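Local structure of exopolyphosphatase (Aquifex aeolicus, 1T6C) at residues D33-I38 with V130-K135; D249-K252 with E258-K261; V82-A87 with L310-S315. The protein probably hydrolyses phosphoanhydride bonds, as expected of the exopolyphosphatase and guanosine pentaphosphate phosphohydrolase family, and is built on an actin-like fold. One frame throughout, in Å; residues are numbered along the deposited sequence.

Contact 1: residues D33-I38 with V130-K135; sequences DGKLSI and VAYSLK
The phenol ring of Y132 meets 33-38 with its hydroxyl end: G34 O lies at the ring edge, near its plane, while L36 N stands oblique to the ring. L36 N donates to Y132 OH at 2.9 Å, nearly straight at 168°. With CG anti to the backbone N (chi1 173°), the Y132 ring extends from the helix across to the strand. Beside the hydroxyl, L36 CB packs 4.0 Å from Y132 CE2. K35 crosses the tyrosine at about a right angle; its chain, bent at three torsions, brings CD to 3.6 Å from Y132 OH. Strand 35-45 is an edge strand of the first sheet of the actin-like fold. There S37 pairs with Q30 of strand 23-32, whereas L36 turns its N-H and C=O outward, to Y132 OH and to a water that donates to L36 O at 2.7 Å and lies 3.1 Å from Y132 OH. V306, from helix 300-313, packs against both L36 and Y132, so that helices 119-133 and 300-313 meet the strand together. At the more exposed end K135 folds back on its own helix, and its NZ donates to Y132 O at 2.7 Å, in the carbonyl plane and on a lone pair. K135 NZ also donates to a second water, which K35 NZ reaches only weakly; the two ammonium groups stay 6.0 Å apart.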
ATOM      1  N   ASP A  33      18.729  -6.110 -18.437  1.00 27.06           N
ATOM      2  CA  ASP A  33      18.430  -7.510 -18.787  1.00 29.05           C
ATOM      3  C   ASP A  33      17.213  -8.068 -18.033  1.00 29.76           C
ATOM      4  O   ASP A  33      17.271  -9.141 -17.412  1.00 30.65           O
ATOM      5  CB  ASP A  33      19.656  -8.380 -18.545  1.00 29.63           C
ATOM      6  CG  ASP A  33      20.852  -7.915 -19.341  1.00 30.92           C
ATOM      7  OD1 ASP A  33      20.638  -7.402 -20.470  1.00 34.04           O
ATOM      8  OD2 ASP A  33      22.021  -7.991 -18.900  1.00 36.48           O
ATOM      9  N   GLY A  34      16.124  -7.316 -18.079  1.00 30.53           N
ATOM     10  CA  GLY A  34      14.881  -7.710 -17.430  1.00 30.47           C
ATOM     11  C   GLY A  34      14.834  -7.550 -15.913  1.00 30.00           C
ATOM     12  O   GLY A  34      13.789  -7.792 -15.302  1.00 31.28           O
ATOM     13  N   LYS A  35      15.942  -7.165 -15.295  1.00 28.69           N
ATOM     14  CA  LYS A  35      16.005  -6.984 -13.856  1.00 27.28           C
ATOM     15  C   LYS A  35      15.797  -5.506 -13.474  1.00 24.76           C
ATOM     16  O   LYS A  35      16.545  -4.632 -13.897  1.00 22.21           O
ATOM     17  CB  LYS A  35      17.354  -7.476 -13.334  1.00 28.48           C
ATOM     18  CG  LYS A  35      17.361  -8.016 -11.902  1.00 32.80           C
ATOM     19  CD  LYS A  35      16.524  -9.325 -11.700  1.00 37.22           C
ATOM     20  CE  LYS A  35      16.581 -10.335 -12.880  1.00 39.55           C
ATOM     21  NZ  LYS A  35      15.464 -10.132 -13.879  1.00 41.92           N
ATOM     22  N   LEU A  36      14.774  -5.256 -12.660  1.00 22.15           N
ATOM     23  CA  LEU A  36      14.502  -3.939 -12.081  1.00 20.88           C
ATOM     24  C   LEU A  36      15.226  -3.776 -10.751  1.00 20.39           C
ATOM     25  O   LEU A  36      15.052  -4.607  -9.844  1.00 21.67           O
ATOM     26  CB  LEU A  36      13.010  -3.807 -11.796  1.00 20.75           C
ATOM     27  CG  LEU A  36      12.061  -3.057 -12.702  1.00 21.36           C
ATOM     28  CD1 LEU A  36      10.686  -3.115 -12.038  1.00 21.28           C
ATOM     29  CD2 LEU A  36      12.470  -1.641 -12.948  1.00 20.95           C
ATOM     30  N   SER A  37      16.024  -2.720 -10.614  1.00 18.42           N
ATOM     31  CA  SER A  37      16.642  -2.381  -9.343  1.00 18.11           C
ATOM     32  C   SER A  37      16.322  -0.935  -9.035  1.00 17.33           C
ATOM     33  O   SER A  37      16.442  -0.083  -9.926  1.00 16.92           O
ATOM     34  CB  SER A  37      18.160  -2.529  -9.449  0.50 18.16           C
ATOM     35  OG  SER A  37      18.538  -3.825  -9.891  0.50 19.60           O
ATOM     36  N   ILE A  38      15.945  -0.659  -7.789  1.00 15.76           N
ATOM     37  CA  ILE A  38      15.622   0.693  -7.367  1.00 16.20           C
ATOM     38  C   ILE A  38      16.917   1.419  -7.070  1.00 15.77           C
ATOM     39  O   ILE A  38      17.731   0.936  -6.290  1.00 16.92           O
ATOM     40  CB  ILE A  38      14.749   0.649  -6.066  0.65 15.49           C
ATOM     41  CG1 ILE A  38      13.583  -0.348  -6.195  0.65 16.62           C
ATOM     42  CG2 ILE A  38      14.267   2.035  -5.715  0.65 15.65           C
ATOM     43  CD1 ILE A  38      12.786  -0.233  -7.462  0.65 15.92           C
ATOM     44  N   VAL A 130       3.871  -7.727  -7.648  1.00  9.79           N
ATOM     45  CA  VAL A 130       3.956  -9.040  -7.054  1.00  9.81           C
ATOM     46  C   VAL A 130       4.291 -10.059  -8.144  1.00 10.12           C
ATOM     47  O   VAL A 130       5.097 -10.965  -7.936  1.00 11.07           O
ATOM     48  CB  VAL A 130       2.641  -9.392  -6.358  1.00  9.80           C
ATOM     49  CG1 VAL A 130       2.601 -10.835  -5.991  1.00 11.22           C
ATOM     50  CG2 VAL A 130       2.465  -8.536  -5.128  1.00 10.17           C
ATOM     51  N   ALA A 131       3.651  -9.910  -9.285  1.00 10.86           N
ATOM     52  CA  ALA A 131       3.914 -10.797 -10.401  1.00 11.26           C
ATOM     53  C   ALA A 131       5.385 -10.809 -10.764  1.00 12.82           C
ATOM     54  O   ALA A 131       5.968 -11.868 -10.978  1.00 13.13           O
ATOM     55  CB  ALA A 131       3.035 -10.465 -11.605  1.00 11.85           C
ATOM     56  N   TYR A 132       6.002  -9.642 -10.795  1.00 12.30           N
ATOM     57  CA  TYR A 132       7.411  -9.521 -11.086  1.00 12.69           C
ATOM     58  C   TYR A 132       8.294  -9.980  -9.927  1.00 12.71           C
ATOM     59  O   TYR A 132       9.219 -10.774 -10.102  1.00 13.52           O
ATOM     60  CB  TYR A 132       7.751  -8.072 -11.452  1.00 12.60           C
ATOM     61  CG  TYR A 132       9.222  -7.895 -11.579  1.00 13.77           C
ATOM     62  CD1 TYR A 132       9.880  -8.325 -12.718  1.00 16.52           C
ATOM     63  CD2 TYR A 132       9.988  -7.363 -10.541  1.00 14.96           C
ATOM     64  CE1 TYR A 132      11.234  -8.203 -12.828  1.00 19.37           C
ATOM     65  CE2 TYR A 132      11.373  -7.256 -10.646  1.00 17.13           C
ATOM     66  CZ  TYR A 132      11.975  -7.702 -11.798  1.00 18.83           C
ATOM     67  OH  TYR A 132      13.324  -7.629 -11.968  1.00 23.39           O
ATOM     68  N   SER A 133       8.023  -9.473  -8.728  1.00 12.09           N
ATOM     69  CA  SER A 133       8.948  -9.637  -7.608  1.00 11.63           C
ATOM     70  C   SER A 133       8.836 -10.915  -6.817  1.00 11.66           C
ATOM     71  O   SER A 133       9.765 -11.232  -6.044  1.00 12.36           O
ATOM     72  CB  SER A 133       8.824  -8.457  -6.646  1.00 11.28           C
ATOM     73  OG  SER A 133       7.619  -8.495  -5.936  1.00 11.52           O
ATOM     74  N   LEU A 134       7.741 -11.656  -7.001  1.00 11.70           N
ATOM     75  CA  LEU A 134       7.523 -12.925  -6.298  1.00 11.90           C
ATOM     76  C   LEU A 134       7.154 -14.087  -7.210  1.00 13.24           C
ATOM     77  O   LEU A 134       7.352 -15.243  -6.822  1.00 14.95           O
ATOM     78  CB  LEU A 134       6.435 -12.786  -5.227  1.00 12.32           C
ATOM     79  CG  LEU A 134       6.848 -12.002  -3.965  1.00 12.34           C
ATOM     80  CD1 LEU A 134       5.608 -11.795  -3.091  1.00 12.71           C
ATOM     81  CD2 LEU A 134       7.952 -12.716  -3.190  1.00 13.61           C
ATOM     82  N   LYS A 135       6.587 -13.781  -8.362  1.00 14.26           N
ATOM     83  CA  LYS A 135       6.139 -14.807  -9.334  1.00 15.87           C
ATOM     84  C   LYS A 135       5.319 -15.909  -8.653  1.00 15.68           C
ATOM     85  O   LYS A 135       5.629 -17.090  -8.779  1.00 17.68           O
ATOM     86  CB  LYS A 135       7.355 -15.364 -10.122  1.00 17.20           C
ATOM     87  CG  LYS A 135       8.097 -14.264 -10.901  1.00 21.87           C
ATOM     88  CD  LYS A 135       9.394 -14.687 -11.628  1.00 25.65           C
ATOM     89  CE  LYS A 135      10.466 -13.543 -11.585  1.00 26.39           C
ATOM     90  NZ  LYS A 135      10.111 -12.213 -12.254  1.00 22.49           N
TER
HETATM   91  O   HOH W   1      12.513 -11.818 -13.504  1.00 43.31           O
HETATM   92  O   HOH W   2      14.920  -7.249  -9.395  1.00 34.06           O

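Contact 2: residues D249-K252 with E258-K261; sequences DTFK and ERSK
F251 and R259 are brought together by similar first torsions: in both, CG stands anti to the carbonyl carbon and beside the backbone N (chi1 -80° for F251). Beyond CG the arginine runs extended to NE, long enough to pass the phenyl ring and reach the phenylalanine's own backbone. The aliphatic part makes the apolar contact: R259 CG meets the ring at its edge, in plane, 3.7 Å from F251 CD2, and R259 CD lies 3.6 Å from the same CD2, obliquely to the ring. R259 CB touches the next ring atom, at 4.0 Å from F251 CE2. The guanidinium is turned 82° from the ring plane and does not stack on it; F251 CB sits over the rim of one guanidinium face instead. At the polar end R259 NH2 donates to F251 O over 3.1 Å, a weak bond bent to 128° at the hydrogen. The two segments belong to consecutive helices, 241-251 and 256-262, joined by a short connection, with one arginine of the second helix reaching back to the end of the first. The firmer partners of R259 lie outside: NE donates to I254 O in the connection and NH1 to A271 O. These two carbonyls hold the guanidinium in its rotation, with F251 O a weaker third acceptor. Near the C-terminal end of helix 241-251 the positive charge would probably be favoured by the helix dipole. F251 is buried further by F263, whose ring meets it at a steep tilt, and by L275 and I278 of helix 274-288; L275 also touches R259. K252 NZ forms a weak salt bridge with D249 OD1 at 3.4 Å and pairs with E185 as well.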
ATOM      1  N   ASP A 249      -3.160 -11.786  19.055  1.00 12.57           N
ATOM      2  CA  ASP A 249      -3.390 -11.997  20.471  1.00 13.80           C
ATOM      3  C   ASP A 249      -2.408 -11.216  21.357  1.00 13.44           C
ATOM      4  O   ASP A 249      -2.778 -10.759  22.442  1.00 14.52           O
ATOM      5  CB  ASP A 249      -3.334 -13.482  20.787  1.00 14.64           C
ATOM      6  CG  ASP A 249      -4.523 -14.240  20.241  1.00 18.75           C
ATOM      7  OD1 ASP A 249      -5.566 -13.644  19.837  1.00 20.31           O
ATOM      8  OD2 ASP A 249      -4.439 -15.479  20.125  1.00 22.63           O
ATOM      9  N   THR A 250      -1.191 -10.999  20.870  1.00 13.04           N
ATOM     10  CA  THR A 250      -0.183 -10.229  21.570  1.00 13.28           C
ATOM     11  C   THR A 250      -0.580  -8.772  21.596  1.00 12.26           C
ATOM     12  O   THR A 250      -0.649  -8.145  22.653  1.00 12.37           O
ATOM     13  CB  THR A 250       1.167 -10.413  20.848  1.00 14.09           C
ATOM     14  OG1 THR A 250       1.613 -11.759  21.067  1.00 17.05           O
ATOM     15  CG2 THR A 250       2.258  -9.553  21.398  1.00 13.71           C
ATOM     16  N   PHE A 251      -0.885  -8.227  20.431  1.00 12.08           N
ATOM     17  CA  PHE A 251      -1.185  -6.791  20.369  1.00 11.29           C
ATOM     18  C   PHE A 251      -2.509  -6.444  21.029  1.00 12.20           C
ATOM     19  O   PHE A 251      -2.671  -5.357  21.560  1.00 12.56           O
ATOM     20  CB  PHE A 251      -1.128  -6.286  18.929  1.00 11.94           C
ATOM     21  CG  PHE A 251       0.246  -6.044  18.459  1.00 12.20           C
ATOM     22  CD1 PHE A 251       0.841  -6.876  17.563  1.00 12.75           C
ATOM     23  CD2 PHE A 251       0.975  -4.983  18.971  1.00 14.87           C
ATOM     24  CE1 PHE A 251       2.151  -6.623  17.128  1.00 14.23           C
ATOM     25  CE2 PHE A 251       2.281  -4.772  18.585  1.00 14.35           C
ATOM     26  CZ  PHE A 251       2.861  -5.589  17.653  1.00 13.14           C
ATOM     27  N   LYS A 252      -3.460  -7.367  21.086  1.00 12.74           N
ATOM     28  CA  LYS A 252      -4.731  -7.067  21.721  1.00 12.73           C
ATOM     29  C   LYS A 252      -4.594  -6.889  23.238  1.00 13.47           C
ATOM     30  O   LYS A 252      -5.506  -6.382  23.848  1.00 14.05           O
ATOM     31  CB  LYS A 252      -5.801  -8.096  21.313  1.00 15.04           C
ATOM     32  CG  LYS A 252      -5.782  -9.388  22.068  1.00 16.43           C
ATOM     33  CD  LYS A 252      -6.903 -10.310  21.520  1.00 20.60           C
ATOM     34  CE  LYS A 252      -6.996 -11.598  22.304  1.00 24.65           C
ATOM     35  NZ  LYS A 252      -8.074 -12.492  21.765  1.00 26.22           N
ATOM     36  N   GLU A 258       2.212   1.671  24.297  1.00 13.42           N
ATOM     37  CA  GLU A 258       3.256   0.743  24.695  1.00 14.12           C
ATOM     38  C   GLU A 258       3.750  -0.105  23.537  1.00 12.75           C
ATOM     39  O   GLU A 258       4.808  -0.688  23.608  1.00 12.81           O
ATOM     40  CB  GLU A 258       2.686  -0.136  25.822  1.00 13.93           C
ATOM     41  CG  GLU A 258       3.565  -1.240  26.337  1.00 17.08           C
ATOM     42  CD  GLU A 258       4.815  -0.789  27.062  1.00 21.76           C
ATOM     43  OE1 GLU A 258       4.931   0.420  27.424  1.00 23.48           O
ATOM     44  OE2 GLU A 258       5.691  -1.675  27.248  1.00 23.59           O
ATOM     45  N   ARG A 259       2.985  -0.168  22.445  1.00 11.80           N
ATOM     46  CA  ARG A 259       3.286  -1.117  21.387  1.00 12.08           C
ATOM     47  C   ARG A 259       4.660  -0.858  20.753  1.00 12.79           C
ATOM     48  O   ARG A 259       5.390  -1.811  20.530  1.00 14.92           O
ATOM     49  CB  ARG A 259       2.182  -1.139  20.333  1.00 11.50           C
ATOM     50  CG  ARG A 259       0.920  -1.750  20.845  1.00 11.44           C
ATOM     51  CD  ARG A 259      -0.218  -1.705  19.853  1.00 12.63           C
ATOM     52  NE  ARG A 259      -1.428  -2.266  20.441  1.00 10.87           N
ATOM     53  CZ  ARG A 259      -2.648  -2.098  19.955  1.00 11.75           C
ATOM     54  NH1 ARG A 259      -2.825  -1.423  18.826  1.00 10.93           N
ATOM     55  NH2 ARG A 259      -3.696  -2.655  20.569  1.00 12.37           N
ATOM     56  N   SER A 260       4.972   0.396  20.422  1.00 14.21           N
ATOM     57  CA  SER A 260       6.253   0.693  19.757  1.00 15.19           C
ATOM     58  C   SER A 260       7.397   0.623  20.747  1.00 15.48           C
ATOM     59  O   SER A 260       8.560   0.528  20.360  1.00 15.69           O
ATOM     60  CB  SER A 260       6.248   2.085  19.121  0.50 15.78           C
ATOM     61  OG  SER A 260       5.198   2.256  18.186  0.50 18.84           O
ATOM     62  N   LYS A 261       7.091   0.742  22.032  1.00 14.45           N
ATOM     63  CA  LYS A 261       8.117   0.575  23.047  1.00 15.87           C
ATOM     64  C   LYS A 261       8.510  -0.888  23.184  1.00 14.84           C
ATOM     65  O   LYS A 261       9.687  -1.206  23.304  1.00 16.02           O
ATOM     66  CB  LYS A 261       7.617   1.084  24.392  1.00 16.58           C
ATOM     67  CG  LYS A 261       7.277   2.564  24.386  1.00 20.71           C
ATOM     68  CD  LYS A 261       6.748   2.966  25.749  1.00 25.38           C
ATOM     69  CE  LYS A 261       6.593   4.463  25.927  1.00 30.15           C
ATOM     70  NZ  LYS A 261       5.751   4.710  27.147  1.00 32.61           N
TER

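Contact 3: residues V82-A87 with L310-S315; sequences VERVKA and LKENHS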
ATOM      1  N   VAL A  82      15.855   9.821 -16.810  1.00 13.89           N
ATOM      2  CA  VAL A  82      14.787   8.828 -16.729  1.00 13.51           C
ATOM      3  C   VAL A  82      13.985   8.895 -18.006  1.00 13.54           C
ATOM      4  O   VAL A  82      13.544   9.958 -18.402  1.00 14.08           O
ATOM      5  CB  VAL A  82      13.876   9.092 -15.512  1.00 13.59           C
ATOM      6  CG1 VAL A  82      12.685   8.139 -15.540  1.00 14.27           C
ATOM      7  CG2 VAL A  82      14.673   8.997 -14.218  1.00 13.15           C
ATOM      8  N   GLU A  83      13.832   7.768 -18.665  1.00 13.21           N
ATOM      9  CA  GLU A  83      13.170   7.709 -19.971  1.00 14.59           C
ATOM     10  C   GLU A  83      11.648   7.556 -19.930  1.00 13.81           C
ATOM     11  O   GLU A  83      10.946   8.011 -20.837  1.00 14.40           O
ATOM     12  CB  GLU A  83      13.819   6.603 -20.788  1.00 16.09           C
ATOM     13  CG  GLU A  83      15.211   7.063 -21.254  1.00 20.13           C
ATOM     14  CD  GLU A  83      15.902   6.076 -22.177  1.00 24.71           C
ATOM     15  OE1 GLU A  83      15.582   6.053 -23.393  1.00 29.93           O
ATOM     16  OE2 GLU A  83      16.764   5.341 -21.683  1.00 26.89           O
ATOM     17  N   ARG A  84      11.132   6.917 -18.881  1.00 13.22           N
ATOM     18  CA  ARG A  84       9.688   6.707 -18.736  1.00 12.59           C
ATOM     19  C   ARG A  84       9.291   7.064 -17.320  1.00 12.43           C
ATOM     20  O   ARG A  84       9.903   6.550 -16.383  1.00 12.06           O
ATOM     21  CB  ARG A  84       9.275   5.265 -19.025  1.00 13.18           C
ATOM     22  CG  ARG A  84       9.695   4.738 -20.394  1.00 16.03           C
ATOM     23  CD  ARG A  84       9.155   3.340 -20.705  1.00 20.89           C
ATOM     24  NE  ARG A  84       7.703   3.408 -20.787  1.00 27.35           N
ATOM     25  CZ  ARG A  84       6.972   3.490 -21.913  1.00 29.46           C
ATOM     26  NH1 ARG A  84       7.514   3.434 -23.122  1.00 30.81           N
ATOM     27  NH2 ARG A  84       5.658   3.590 -21.807  1.00 30.30           N
ATOM     28  N   VAL A  85       8.296   7.936 -17.205  1.00 11.69           N
ATOM     29  CA  VAL A  85       7.801   8.458 -15.930  1.00 12.17           C
ATOM     30  C   VAL A  85       6.281   8.340 -15.925  1.00 11.97           C
ATOM     31  O   VAL A  85       5.618   8.740 -16.900  1.00 13.06           O
ATOM     32  CB  VAL A  85       8.142   9.929 -15.764  1.00 13.15           C
ATOM     33  CG1 VAL A  85       7.546  10.471 -14.468  1.00 13.86           C
ATOM     34  CG2 VAL A  85       9.615  10.140 -15.832  1.00 14.87           C
ATOM     35  N   LYS A  86       5.722   7.815 -14.831  1.00 10.58           N
ATOM     36  CA  LYS A  86       4.283   7.729 -14.642  1.00  9.94           C
ATOM     37  C   LYS A  86       3.974   8.293 -13.258  1.00 10.09           C
ATOM     38  O   LYS A  86       4.564   7.877 -12.257  1.00 11.02           O
ATOM     39  CB  LYS A  86       3.768   6.298 -14.756  1.00 10.93           C
ATOM     40  CG  LYS A  86       2.308   6.094 -14.458  1.00 13.28           C
ATOM     41  CD  LYS A  86       1.425   6.699 -15.525  1.00 15.87           C
ATOM     42  CE  LYS A  86      -0.017   6.750 -15.110  1.00 17.38           C
ATOM     43  NZ  LYS A  86      -0.870   7.136 -16.281  1.00 18.85           N
ATOM     44  N   ALA A  87       3.102   9.272 -13.217  1.00  9.86           N
ATOM     45  CA  ALA A  87       2.699   9.900 -11.947  1.00  9.40           C
ATOM     46  C   ALA A  87       1.223   9.672 -11.705  1.00  9.81           C
ATOM     47  O   ALA A  87       0.386   9.820 -12.623  1.00 10.18           O
ATOM     48  CB  ALA A  87       2.995  11.345 -11.982  1.00 10.03           C
ATOM     49  N   LEU A 310       6.833  -3.247 -18.953  1.00 21.77           N
ATOM     50  CA  LEU A 310       5.960  -3.993 -19.862  1.00 22.61           C
ATOM     51  C   LEU A 310       5.549  -3.154 -21.079  1.00 23.62           C
ATOM     52  O   LEU A 310       5.499  -3.676 -22.180  1.00 24.11           O
ATOM     53  CB  LEU A 310       4.716  -4.548 -19.142  1.00 21.82           C
ATOM     54  CG  LEU A 310       4.971  -5.540 -18.000  1.00 22.57           C
ATOM     55  CD1 LEU A 310       3.691  -5.784 -17.204  1.00 23.92           C
ATOM     56  CD2 LEU A 310       5.553  -6.871 -18.482  1.00 25.69           C
ATOM     57  N   LYS A 311       5.266  -1.870 -20.898  1.00 24.84           N
ATOM     58  CA  LYS A 311       4.848  -1.001 -22.008  1.00 26.47           C
ATOM     59  C   LYS A 311       5.976  -0.838 -23.029  1.00 28.77           C
ATOM     60  O   LYS A 311       5.732  -0.767 -24.240  1.00 28.52           O
ATOM     61  CB  LYS A 311       4.449   0.384 -21.510  1.00 26.61           C
ATOM     62  CG  LYS A 311       3.066   0.449 -20.970  1.00 27.62           C
ATOM     63  CD  LYS A 311       2.775   1.830 -20.447  1.00 29.26           C
ATOM     64  CE  LYS A 311       1.551   1.840 -19.557  1.00 31.88           C
ATOM     65  NZ  LYS A 311       1.241   3.263 -19.174  1.00 33.55           N
ATOM     66  N   GLU A 312       7.198  -0.751 -22.513  1.00 30.90           N
ATOM     67  CA  GLU A 312       8.385  -0.549 -23.319  1.00 33.24           C
ATOM     68  C   GLU A 312       8.590  -1.785 -24.185  1.00 35.59           C
ATOM     69  O   GLU A 312       8.919  -1.661 -25.367  1.00 36.03           O
ATOM     70  CB  GLU A 312       9.591  -0.282 -22.405  1.00 33.16           C
ATOM     71  CG  GLU A 312      10.925  -0.065 -23.108  1.00 33.87           C
ATOM     72  CD  GLU A 312      10.961   1.179 -23.970  1.00 33.04           C
ATOM     73  OE1 GLU A 312      10.099   2.058 -23.845  1.00 33.33           O
ATOM     74  OE2 GLU A 312      11.873   1.275 -24.805  1.00 36.65           O
ATOM     75  N   ASN A 313       8.334  -2.964 -23.614  1.00 37.74           N
ATOM     76  CA  ASN A 313       8.568  -4.240 -24.297  1.00 39.97           C
ATOM     77  C   ASN A 313       7.448  -4.703 -25.222  1.00 41.21           C
ATOM     78  O   ASN A 313       7.652  -5.638 -25.997  1.00 42.21           O
ATOM     79  CB  ASN A 313       8.829  -5.343 -23.276  1.00 40.09           C
ATOM     80  CG  ASN A 313      10.060  -5.080 -22.438  1.00 41.67           C
ATOM     81  OD1 ASN A 313      10.242  -5.684 -21.371  1.00 43.88           O
ATOM     82  ND2 ASN A 313      10.916  -4.173 -22.905  1.00 43.41           N
ATOM     83  N   HIS A 314       6.281  -4.067 -25.156  1.00 42.52           N
ATOM     84  CA  HIS A 314       5.168  -4.411 -26.037  1.00 43.84           C
ATOM     85  C   HIS A 314       5.515  -4.127 -27.495  1.00 44.68           C
ATOM     86  O   HIS A 314       6.281  -3.208 -27.791  1.00 44.30           O
ATOM     87  CB  HIS A 314       3.909  -3.629 -25.662  1.00 44.42           C
ATOM     88  CG  HIS A 314       2.668  -4.127 -26.340  1.00 46.07           C
ATOM     89  ND1 HIS A 314       2.203  -3.599 -27.527  1.00 47.04           N
ATOM     90  CD2 HIS A 314       1.810  -5.122 -26.008  1.00 47.65           C
ATOM     91  CE1 HIS A 314       1.106  -4.239 -27.891  1.00 48.13           C
ATOM     92  NE2 HIS A 314       0.847  -5.168 -26.986  1.00 48.23           N
ATOM     93  N   SER A 315       4.930  -4.920 -28.396  1.00 46.00           N
ATOM     94  CA  SER A 315       5.172  -4.809 -29.837  1.00 47.06           C
ATOM     95  C   SER A 315       6.602  -5.287 -30.146  1.00 47.45           C
ATOM     96  O   SER A 315       7.036  -5.313 -31.300  1.00 48.28           O
ATOM     97  CB  SER A 315       4.928  -3.360 -30.317  1.00 47.34           C
ATOM     98  OG  SER A 315       4.220  -3.314 -31.540  1.00 48.31           O
TER
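R84 NH1 donates to E312 OE1 at 3.0 Å with an N-H...O angle of 146°, a salt bridge between strand 84-89 and the last turns of the C-terminal helix 300-313. The strand belongs to the first sheet of the actin-like fold, and the helix runs beside that sheet on its way to the chain's end. The bond is not flat: OE1 lies 22° out of the guanidinium plane, the two planar groups are 59° apart, and the nitrogen meets the carboxylate oxygen nearly end-on to its C-O bond. The R84 chain bends at chi3, which lays the guanidinium over the helix backbone, with E312 N above the centre of one face. R84 CD lies alongside the glutamate, 4.0 Å from E312 CB and 3.5 Å from E312 OE1. A second carboxylate holds the arginine, since NE forms a salt bridge with E308 one turn earlier in the helix; the arginine is thus shared by two glutamates on one helix flank. K311, extended beyond CG, keeps its ammonium 5.2 Å from R84 NH2, and its NZ has a long, weak ion pair with E308. K86, two residues along the strand, turns its charge to E115. On the guanidinium face toward the helix, K311 CB lies 3.4 Å from R84 NH2, and K311 CD is 3.6 Å from the same nitrogen.

In the fold
From the N terminus, 33-38 on the outer strand of the first sheet comes first, followed by 82-87 on a more central strand of that sheet. Contact 1 closes at 130-135, on the helix leading toward the second sheet. Contact 2 then opens and closes within a few residues, joining consecutive helices of the second lobe, and is nested in the long loop closed by contact 3 at 310-315. Contacts 1 and 3 cross along the chain; their centres are about 14 Å apart, and they tie helices 119-133 and 300-313 to the same sheet. Contact 2 lies across the chain's centre from contact 3, their centres about 43 Å apart.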